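Local structure of cycloalternan-forming enzyme (Listeria monocytogenes serovar 1/2a, 5F7U) at residues W55-V60 / G84-G89; F365-S370 / K693-R698; P703-A708 / K717-Q722. The protein is a multidomain enzyme of glycosyl hydrolase family 31, with a TIM barrel set between beta-rich N-terminal and C-terminal domains. The protein carries 1 engineered substitution. One frame throughout, in Å; residues are numbered along the deposited sequence.

Interaction 1 of 3, residues W55-V60 / G84-G89; sequences WTKNGV and GKFEKG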
loop_
_atom_site.group_PDB
_atom_site.type_symbol
_atom_site.label_atom_id
_atom_site.label_comp_id
_atom_site.label_asym_id
_atom_site.label_seq_id
_atom_site.Cartn_x
_atom_site.Cartn_y
_atom_site.Cartn_z
ATOM N N TRP A 55 22.440 -27.688 37.707
ATOM C CA TRP A 55 23.039 -27.030 36.538
ATOM C C TRP A 55 24.537 -27.189 36.435
ATOM O O TRP A 55 25.203 -27.527 37.420
ATOM C CB TRP A 55 22.642 -25.541 36.499
ATOM C CG TRP A 55 23.168 -24.669 37.612
ATOM C CD1 TRP A 55 22.935 -24.800 38.960
ATOM C CD2 TRP A 55 23.980 -23.511 37.460
ATOM N NE1 TRP A 55 23.574 -23.806 39.653
ATOM C CE2 TRP A 55 24.206 -22.984 38.761
ATOM C CE3 TRP A 55 24.526 -22.849 36.349
ATOM C CZ2 TRP A 55 24.984 -21.837 38.986
ATOM C CZ3 TRP A 55 25.304 -21.705 36.569
ATOM C CH2 TRP A 55 25.518 -21.207 37.880
ATOM N N THR A 56 25.034 -26.980 35.220
ATOM C CA THR A 56 26.467 -27.013 34.926
ATOM C C THR A 56 26.860 -25.721 34.228
ATOM O O THR A 56 26.041 -25.097 33.537
ATOM C CB THR A 56 26.871 -28.211 34.034
ATOM O OG1 THR A 56 26.148 -28.153 32.800
ATOM C CG2 THR A 56 26.590 -29.546 34.719
ATOM N N LYS A 57 28.109 -25.320 34.423
ATOM C CA LYS A 57 28.680 -24.189 33.706
ATOM C C LYS A 57 29.940 -24.706 33.058
ATOM O O LYS A 57 30.838 -25.178 33.761
ATOM C CB LYS A 57 29.005 -23.038 34.659
ATOM C CG LYS A 57 29.805 -21.916 33.999
ATOM C CD LYS A 57 29.800 -20.642 34.819
ATOM C CE LYS A 57 30.731 -20.685 36.007
ATOM N NZ LYS A 57 30.990 -19.273 36.399
ATOM N N ASN A 58 29.996 -24.622 31.729
ATOM C CA ASN A 58 31.124 -25.143 30.945
ATOM C C ASN A 58 31.431 -26.609 31.282
ATOM O O ASN A 58 32.588 -27.023 31.372
ATOM C CB ASN A 58 32.351 -24.233 31.097
ATOM C CG ASN A 58 32.041 -22.797 30.722
ATOM O OD1 ASN A 58 31.377 -22.547 29.717
ATOM N ND2 ASN A 58 32.500 -21.851 31.533
ATOM N N GLY A 59 30.352 -27.374 31.461
ATOM C CA GLY A 59 30.406 -28.788 31.783
ATOM C C GLY A 59 30.644 -29.130 33.248
ATOM O O GLY A 59 30.644 -30.302 33.587
ATOM N N VAL A 60 30.868 -28.128 34.104
ATOM C CA VAL A 60 31.223 -28.350 35.518
ATOM C C VAL A 60 29.974 -28.182 36.362
ATOM O O VAL A 60 29.344 -27.127 36.323
ATOM C CB VAL A 60 32.316 -27.357 36.002
ATOM C CG1 VAL A 60 32.636 -27.543 37.488
ATOM C CG2 VAL A 60 33.579 -27.508 35.170
ATOM N N GLY A 84 22.636 -15.737 38.509
ATOM C CA GLY A 84 23.699 -14.747 38.446
ATOM C C GLY A 84 24.049 -14.361 37.018
ATOM O O GLY A 84 23.284 -14.637 36.071
ATOM N N LYS A 85 25.204 -13.716 36.871
ATOM C CA LYS A 85 25.698 -13.216 35.577
ATOM C C LYS A 85 26.792 -14.116 35.045
ATOM O O LYS A 85 27.439 -14.833 35.813
ATOM C CB LYS A 85 26.336 -11.835 35.732
ATOM C CG LYS A 85 25.435 -10.723 36.203
ATOM C CD LYS A 85 26.325 -9.587 36.688
ATOM C CE LYS A 85 25.503 -8.358 37.035
ATOM N NZ LYS A 85 26.339 -7.378 37.787
ATOM N N PHE A 86 27.039 -14.032 33.739
ATOM C CA PHE A 86 28.003 -14.896 33.079
ATOM C C PHE A 86 28.933 -14.144 32.139
ATOM O O PHE A 86 28.706 -12.966 31.831
ATOM C CB PHE A 86 27.260 -16.020 32.342
ATOM C CG PHE A 86 26.466 -16.881 33.258
ATOM C CD1 PHE A 86 27.094 -17.863 34.024
ATOM C CD2 PHE A 86 25.081 -16.685 33.397
ATOM C CE1 PHE A 86 26.358 -18.645 34.919
ATOM C CE2 PHE A 86 24.343 -17.465 34.282
ATOM C CZ PHE A 86 24.983 -18.449 35.038
ATOM N N GLU A 87 30.005 -14.822 31.744
ATOM C CA GLU A 87 30.962 -14.275 30.777
ATOM C C GLU A 87 30.705 -14.795 29.376
ATOM O O GLU A 87 30.133 -15.879 29.203
ATOM C CB GLU A 87 32.372 -14.631 31.204
ATOM C CG GLU A 87 32.794 -13.981 32.504
ATOM C CD GLU A 87 34.083 -14.583 33.032
ATOM O OE1 GLU A 87 35.141 -14.359 32.419
ATOM O OE2 GLU A 87 34.033 -15.295 34.048
ATOM N N LYS A 88 31.166 -14.029 28.381
ATOM C CA LYS A 88 31.080 -14.437 26.976
ATOM C C LYS A 88 31.735 -15.811 26.837
ATOM O O LYS A 88 32.852 -16.008 27.324
ATOM C CB LYS A 88 31.795 -13.420 26.077
ATOM C CG LYS A 88 31.813 -13.787 24.595
ATOM C CD LYS A 88 32.824 -12.937 23.864
ATOM C CE LYS A 88 32.788 -13.188 22.368
ATOM N NZ LYS A 88 33.878 -12.429 21.709
ATOM N N GLY A 89 31.028 -16.739 26.189
ATOM C CA GLY A 89 31.525 -18.103 25.977
ATOM C C GLY A 89 31.037 -19.129 26.993
ATOM O O GLY A 89 31.186 -20.326 26.763
HETATM O O HOH W 1 31.606 -17.025 34.506
#

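Interaction 2 of 3, residues F365-S370 / K693-R698; sequences FGLWMS and KYLYTR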
loop_
_atom_site.group_PDB
_atom_site.type_symbol
_atom_site.label_atom_id
_atom_site.label_comp_id
_atom_site.label_asym_id
_atom_site.label_seq_id
_atom_site.Cartn_x
_atom_site.Cartn_y
_atom_site.Cartn_z
ATOM N N PHE A 365 -10.777 -4.812 -9.487
ATOM C CA PHE A 365 -10.687 -3.343 -9.353
ATOM C C PHE A 365 -12.019 -2.597 -9.333
ATOM O O PHE A 365 -12.041 -1.359 -9.297
ATOM C CB PHE A 365 -9.698 -2.812 -10.395
ATOM C CG PHE A 365 -8.332 -3.370 -10.176
ATOM C CD1 PHE A 365 -7.497 -2.815 -9.203
ATOM C CD2 PHE A 365 -7.926 -4.529 -10.847
ATOM C CE1 PHE A 365 -6.256 -3.384 -8.916
ATOM C CE2 PHE A 365 -6.693 -5.105 -10.571
ATOM C CZ PHE A 365 -5.849 -4.528 -9.610
ATOM N N GLY A 366 -13.124 -3.345 -9.353
ATOM C CA GLY A 366 -14.440 -2.759 -9.104
ATOM C C GLY A 366 -14.803 -2.861 -7.625
ATOM O O GLY A 366 -13.972 -3.277 -6.786
ATOM N N LEU A 367 -16.045 -2.525 -7.283
ATOM C CA LEU A 367 -16.423 -2.548 -5.871
ATOM C C LEU A 367 -16.601 -3.989 -5.367
ATOM O O LEU A 367 -17.260 -4.794 -6.033
ATOM C CB LEU A 367 -17.728 -1.784 -5.639
ATOM C CG LEU A 367 -18.376 -1.837 -4.241
ATOM C CD1 LEU A 367 -17.465 -1.177 -3.200
ATOM C CD2 LEU A 367 -19.741 -1.143 -4.309
ATOM N N TRP A 368 -16.029 -4.265 -4.190
ATOM C CA TRP A 368 -16.269 -5.507 -3.464
ATOM C C TRP A 368 -17.294 -5.304 -2.369
ATOM O O TRP A 368 -17.150 -4.383 -1.572
ATOM C CB TRP A 368 -14.999 -5.996 -2.786
ATOM C CG TRP A 368 -13.910 -6.439 -3.694
ATOM C CD1 TRP A 368 -13.190 -5.662 -4.559
ATOM C CD2 TRP A 368 -13.371 -7.762 -3.780
ATOM N NE1 TRP A 368 -12.230 -6.442 -5.200
ATOM C CE2 TRP A 368 -12.335 -7.733 -4.747
ATOM C CE3 TRP A 368 -13.681 -8.981 -3.153
ATOM C CZ2 TRP A 368 -11.585 -8.865 -5.088
ATOM C CZ3 TRP A 368 -12.927 -10.136 -3.516
ATOM C CH2 TRP A 368 -11.889 -10.051 -4.467
ATOM N N MET A 369 -18.309 -6.177 -2.325
ATOM C CA MET A 369 -19.337 -6.154 -1.253
ATOM C C MET A 369 -19.119 -7.292 -0.280
ATOM O O MET A 369 -18.919 -8.434 -0.686
ATOM C CB MET A 369 -20.736 -6.318 -1.855
ATOM C CG MET A 369 -20.979 -5.374 -3.022
ATOM S SD MET A 369 -22.735 -5.093 -3.337
ATOM C CE MET A 369 -23.323 -6.777 -3.542
ATOM N N SER A 370 -19.212 -6.993 1.009
ATOM C CA SER A 370 -18.926 -7.998 2.035
ATOM C C SER A 370 -19.703 -7.624 3.291
ATOM O O SER A 370 -19.924 -6.441 3.534
ATOM C CB SER A 370 -17.422 -8.031 2.326
ATOM O OG SER A 370 -17.109 -8.942 3.379
ATOM N N LYS A 693 -22.111 8.596 -7.121
ATOM C CA LYS A 693 -21.198 9.505 -7.827
ATOM C C LYS A 693 -19.787 8.930 -7.816
ATOM O O LYS A 693 -19.141 8.854 -8.856
ATOM C CB LYS A 693 -21.216 10.904 -7.223
ATOM C CG LYS A 693 -20.201 11.856 -7.865
ATOM C CD LYS A 693 -20.369 13.314 -7.440
ATOM C CE LYS A 693 -19.754 13.583 -6.067
ATOM N NZ LYS A 693 -19.562 15.047 -5.805
ATOM N N TYR A 694 -19.314 8.537 -6.636
ATOM C CA TYR A 694 -17.947 8.029 -6.513
ATOM C C TYR A 694 -17.740 6.655 -7.141
ATOM O O TYR A 694 -16.742 6.448 -7.828
ATOM C CB TYR A 694 -17.450 8.113 -5.059
ATOM C CG TYR A 694 -17.190 9.548 -4.747
ATOM C CD1 TYR A 694 -16.115 10.212 -5.340
ATOM C CD2 TYR A 694 -18.075 10.281 -3.961
ATOM C CE1 TYR A 694 -15.909 11.569 -5.135
ATOM C CE2 TYR A 694 -17.876 11.649 -3.740
ATOM C CZ TYR A 694 -16.795 12.276 -4.332
ATOM O OH TYR A 694 -16.592 13.628 -4.128
ATOM N N LEU A 695 -18.677 5.732 -6.925
ATOM C CA LEU A 695 -18.579 4.436 -7.589
ATOM C C LEU A 695 -18.612 4.584 -9.122
ATOM O O LEU A 695 -17.821 3.944 -9.825
ATOM C CB LEU A 695 -19.662 3.465 -7.124
ATOM C CG LEU A 695 -19.678 2.099 -7.837
ATOM C CD1 LEU A 695 -18.336 1.368 -7.748
ATOM C CD2 LEU A 695 -20.820 1.235 -7.324
ATOM N N TYR A 696 -19.529 5.407 -9.636
ATOM C CA TYR A 696 -19.598 5.596 -11.099
ATOM C C TYR A 696 -18.340 6.263 -11.623
ATOM O O TYR A 696 -17.833 5.885 -12.683
ATOM C CB TYR A 696 -20.840 6.381 -11.541
ATOM C CG TYR A 696 -22.184 5.822 -11.086
ATOM C CD1 TYR A 696 -22.341 4.476 -10.699
ATOM C CD2 TYR A 696 -23.318 6.642 -11.101
ATOM C CE1 TYR A 696 -23.579 3.982 -10.282
ATOM C CE2 TYR A 696 -24.556 6.165 -10.692
ATOM C CZ TYR A 696 -24.678 4.840 -10.285
ATOM O OH TYR A 696 -25.912 4.398 -9.883
ATOM N N THR A 697 -17.818 7.234 -10.874
ATOM C CA THR A 697 -16.538 7.851 -11.249
ATOM C C THR A 697 -15.427 6.803 -11.360
ATOM O O THR A 697 -14.646 6.812 -12.337
ATOM C CB THR A 697 -16.138 9.022 -10.309
ATOM O OG1 THR A 697 -17.138 10.041 -10.418
ATOM C CG2 THR A 697 -14.813 9.633 -10.737
ATOM N N ARG A 698 -15.359 5.901 -10.371
ATOM C CA ARG A 698 -14.359 4.841 -10.394
ATOM C C ARG A 698 -14.546 3.964 -11.642
ATOM O O ARG A 698 -13.566 3.619 -12.311
ATOM C CB ARG A 698 -14.391 3.996 -9.101
ATOM C CG ARG A 698 -13.312 2.923 -9.066
ATOM C CD ARG A 698 -13.529 1.957 -7.905
ATOM N NE ARG A 698 -12.477 0.948 -7.820
ATOM C CZ ARG A 698 -11.259 1.164 -7.319
ATOM N NH1 ARG A 698 -10.885 2.364 -6.874
ATOM N NH2 ARG A 698 -10.390 0.166 -7.282
HETATM O O HOH W 2 -11.406 -2.669 -6.242
#

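Interaction 3 of 3, residues P703-A708 / K717-Q722; sequences PYIYTA and KSMMRQ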
loop_
_atom_site.group_PDB
_atom_site.type_symbol
_atom_site.label_atom_id
_atom_site.label_comp_id
_atom_site.label_asym_id
_atom_site.label_seq_id
_atom_site.Cartn_x
_atom_site.Cartn_y
_atom_site.Cartn_z
ATOM N N PRO A 703 -10.550 2.235 -16.982
ATOM C CA PRO A 703 -9.450 1.948 -17.935
ATOM C C PRO A 703 -8.084 2.504 -17.480
ATOM O O PRO A 703 -7.057 1.849 -17.696
ATOM C CB PRO A 703 -9.930 2.619 -19.230
ATOM C CG PRO A 703 -11.423 2.516 -19.127
ATOM C CD PRO A 703 -11.685 2.874 -17.675
ATOM N N TYR A 704 -8.104 3.668 -16.837
ATOM C CA TYR A 704 -6.918 4.298 -16.248
ATOM C C TYR A 704 -6.425 3.496 -15.043
ATOM O O TYR A 704 -5.223 3.216 -14.925
ATOM C CB TYR A 704 -7.274 5.735 -15.833
ATOM C CG TYR A 704 -6.245 6.478 -15.001
ATOM C CD1 TYR A 704 -5.203 7.170 -15.617
ATOM C CD2 TYR A 704 -6.336 6.513 -13.595
ATOM C CE1 TYR A 704 -4.267 7.879 -14.870
ATOM C CE2 TYR A 704 -5.377 7.190 -12.820
ATOM C CZ TYR A 704 -4.363 7.883 -13.471
ATOM O OH TYR A 704 -3.411 8.581 -12.751
ATOM N N ILE A 705 -7.355 3.150 -14.149
ATOM C CA ILE A 705 -7.028 2.368 -12.945
ATOM C C ILE A 705 -6.405 1.022 -13.309
ATOM O O ILE A 705 -5.388 0.618 -12.728
ATOM C CB ILE A 705 -8.278 2.182 -12.049
ATOM C CG1 ILE A 705 -8.717 3.556 -11.484
ATOM C CG2 ILE A 705 -8.036 1.138 -10.939
ATOM C CD1 ILE A 705 -10.071 3.517 -10.774
ATOM N N TYR A 706 -6.984 0.348 -14.300
ATOM C CA TYR A 706 -6.482 -0.975 -14.642
ATOM C C TYR A 706 -5.153 -0.898 -15.377
ATOM O O TYR A 706 -4.297 -1.769 -15.208
ATOM C CB TYR A 706 -7.522 -1.782 -15.423
ATOM C CG TYR A 706 -7.226 -3.266 -15.450
ATOM C CD1 TYR A 706 -6.942 -3.976 -14.257
ATOM C CD2 TYR A 706 -7.200 -3.969 -16.653
ATOM C CE1 TYR A 706 -6.660 -5.327 -14.274
ATOM C CE2 TYR A 706 -6.935 -5.340 -16.680
ATOM C CZ TYR A 706 -6.657 -6.011 -15.496
ATOM O OH TYR A 706 -6.381 -7.362 -15.542
ATOM N N THR A 707 -4.960 0.155 -16.181
ATOM C CA THR A 707 -3.634 0.363 -16.771
ATOM C C THR A 707 -2.604 0.582 -15.663
ATOM O O THR A 707 -1.479 0.076 -15.753
ATOM C CB THR A 707 -3.632 1.529 -17.783
ATOM O OG1 THR A 707 -4.546 1.224 -18.834
ATOM C CG2 THR A 707 -2.241 1.738 -18.419
ATOM N N ALA A 708 -2.985 1.328 -14.627
ATOM C CA ALA A 708 -2.068 1.520 -13.487
ATOM C C ALA A 708 -1.777 0.197 -12.776
ATOM O O ALA A 708 -0.645 -0.040 -12.350
ATOM C CB ALA A 708 -2.606 2.554 -12.503
ATOM N N LYS A 717 5.588 0.236 -10.111
ATOM C CA LYS A 717 5.018 1.503 -9.669
ATOM C C LYS A 717 3.680 1.246 -8.981
ATOM O O LYS A 717 2.720 0.828 -9.619
ATOM C CB LYS A 717 4.815 2.450 -10.838
ATOM C CG LYS A 717 4.464 3.866 -10.414
ATOM C CD LYS A 717 4.972 4.805 -11.477
ATOM C CE LYS A 717 4.501 6.197 -11.211
ATOM N NZ LYS A 717 4.771 6.928 -12.477
ATOM N N SER A 718 3.620 1.492 -7.673
ATOM C CA SER A 718 2.370 1.262 -6.945
ATOM C C SER A 718 1.272 2.196 -7.419
ATOM O O SER A 718 1.549 3.288 -7.914
ATOM C CB SER A 718 2.599 1.423 -5.439
ATOM O OG SER A 718 3.481 0.390 -5.004
ATOM N N MET A 719 0.020 1.756 -7.262
ATOM C CA MET A 719 -1.135 2.522 -7.738
ATOM C C MET A 719 -1.384 3.797 -6.936
ATOM O O MET A 719 -1.707 4.848 -7.503
ATOM C CB MET A 719 -2.381 1.647 -7.731
ATOM C CG MET A 719 -2.344 0.616 -8.850
ATOM S SD MET A 719 -3.594 -0.647 -8.622
ATOM C CE MET A 719 -5.036 0.221 -9.207
ATOM N N MET A 720 -1.223 3.697 -5.616
ATOM C CA MET A 720 -1.463 4.833 -4.738
ATOM C C MET A 720 -0.160 5.126 -4.036
ATOM O O MET A 720 0.380 4.223 -3.408
ATOM C CB MET A 720 -2.538 4.450 -3.716
ATOM C CG MET A 720 -2.820 5.540 -2.703
ATOM S SD MET A 720 -4.104 5.119 -1.497
ATOM C CE MET A 720 -3.366 3.645 -0.819
ATOM N N ARG A 721 0.361 6.356 -4.143
ATOM C CA ARG A 721 1.710 6.645 -3.626
ATOM C C ARG A 721 1.767 7.911 -2.779
ATOM O O ARG A 721 1.171 8.926 -3.116
ATOM C CB ARG A 721 2.726 6.782 -4.789
ATOM C CG ARG A 721 2.842 5.547 -5.673
ATOM C CD ARG A 721 3.801 5.686 -6.866
ATOM N NE ARG A 721 3.543 6.894 -7.670
ATOM C CZ ARG A 721 2.454 7.101 -8.412
ATOM N NH1 ARG A 721 2.313 8.249 -9.089
ATOM N NH2 ARG A 721 1.507 6.161 -8.503
ATOM N N GLN A 722 2.553 7.840 -1.711
ATOM C CA GLN A 722 2.816 8.994 -0.844
ATOM C C GLN A 722 3.598 10.005 -1.717
ATOM O O GLN A 722 4.361 9.597 -2.630
ATOM C CB GLN A 722 3.647 8.494 0.345
ATOM C CG GLN A 722 3.725 9.433 1.557
ATOM C CD GLN A 722 4.767 10.531 1.352
ATOM O OE1 GLN A 722 5.762 10.322 0.674
ATOM N NE2 GLN A 722 4.528 11.710 1.922
HETATM O O HOH W 3 0.468 2.095 -10.905
#

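Interaction 1 of 3, residues W55-V60 / G84-G89
W55 and F86 reach for each other from opposite directions and supply the apolar part of this contact. The rings meet rim to rim, neither lying over the face of the other: the F86 ring and the six-membered ring of W55 have centroids 5.9 Å apart and planes turned by 79°. Their closest approach, 3.6 Å, runs from W55 CZ3 to F86 CZ, with F86 CE1 almost as near. CZ3 arrives at the edge of the phenyl ring, near its plane. The aliphatic part of K57 comes to the same edge further round, K57 CD lying 4.0 Å from F86 CD1.

The charged contact is indirect. Beyond CD the lysine chain bends (chi3 77°), and its ammonium group meets a water instead of a carboxylate: K57 NZ donates to the water over 3.0 Å, and E87 OE2 is within hydrogen-bonding distance of it from the other side. With 5.5 Å between K57 NZ and E87 OE2, no direct salt bridge exists, although the opposite charges probably attract through the water.

N58 OD1 lies 3.7 Å from G89 O, but two acceptors cannot bond to each other. The amide is held instead by the chain next to G89, OD1 pairing with E91 N and ND2 with D90 OD1.

The backbone of K57-V60 forms a type I' beta turn, closed in both directions by K57 N to V60 O (2.9 Å) and V60 N to K57 O. It links strands 49-57 and 60-73 in the E-set-like N-terminal region. From strand 60-73, E63 O accepts W55 NE1, while I92 of strand 91-100 touches both K57 and F86, and V115 of strand 106-129 packs on F86.

Interaction 2 of 3, residues F365-S370 / K693-R698
R698, on a helix packed outside the TIM barrel, reaches the backbone of F365 just ahead of the first barrel strand, 367-369. R698 NE donates to F365 O over 2.8 Å with an N-H...O angle of 143°, and R698 NH2 adds a weak bond to the same oxygen. The bond is not ideal: NE is tilted 31° from the carbonyl plane. The arginine chain runs extended from CG to NE, which carries the guanidinium from helix 687-700 across to the loop and sets its edge toward F365 O.

Beside this polar grip lies an apolar one. L367 and L695 cross at about a right angle, L695 CD1 sitting 3.8 Å from L367 CB, while the two CD2 methyls, of L367 and L695, are 4.0 Å apart.

In the next shell, a water donates to G366 O over 2.7 Å and receives a weak bond from R698 NH2. Further carbonyls fix the rotation of the guanidinium: NH1 binds A653 O and A655 O, and NH2 binds P656 O, so one guanidinium bonds both to the lead-in of strand 367-369 and to the segment ahead of strand 657-660, the first and eighth strands, which lie side by side where the barrel closes. The carbonyl oxygens of F365, A653, A655 and P656 probably offset the buried positive charge. Strand 367-369 is itself held by backbone bonds from L367 and M369 to G396.

Farther out on the helix, K693 O takes two donors, T697 N and T697 OG1, which reach it from opposite faces of its carbonyl plane, OG1 at 2.8 Å.

Interaction 3 of 3, residues P703-A708 / K717-Q722
A708 and M719 bring the two backbones closest, their CA atoms 5.9 Å apart, where helix 702-715 at the end of the family 31 TIM-barrel domain folds against the start of the following antiparallel beta-domain. Here the chain leaves the helix, turns, and enters the short edge strand 720-721. No direct hydrogen bond crosses the contact. A water bridges the main chains instead, donating to A708 O over 2.8 Å and to K717 O over 2.9 Å, and T712 OG1 is a second partner of K717 O.

M719 carries the apolar contact. Its CG lies beside the carbonyl of A708 and 4.1 Å from A708 CB. The chain then bends at its last torsion (chi3 79°), which brings the terminal methyl back to I705. There M719 CE rests 3.6 Å from I705 CG2 and touches I705 O at a similar distance, the two side chains crossing at about a right angle. The thioether arm therefore lies along the helix over about one turn, from A708 to I705, and Y627 packs on it from a loop.

Within 717-722, R721 folds back on the backbone, its NH2 donating to S718 O over 2.9 Å, nearly along the C=O axis and with an N-H...O angle of 152°. D726 forms a salt bridge with R721 NH1, and D744 one with K717 NZ. The alkyl chain of K717 passes across the guanidinium, with K717 CE 3.5 Å above its plane and over its centre.

Overall arrangement
The three contacts follow in series along the chain; none nests within or crosses another. Interaction 1 comes first, closing a short all-beta excursion through strands 60-73 and 76-84 at the surface of the N-terminal domain. Interaction 2 closes a loop of 322 residues, bringing a late helix back to the first barrel strand. Interaction 3 follows at once, closing eight residues and passing the chain from the barrel to the C-terminal beta-domain. Interactions 2 and 3 touch: F365 CD2 lies 3.6 Å from Y706 CD1, and R698 CG 3.7 Å from I705 CD1. Interaction 1 is remote, its centre 64 Å from that of interaction 2.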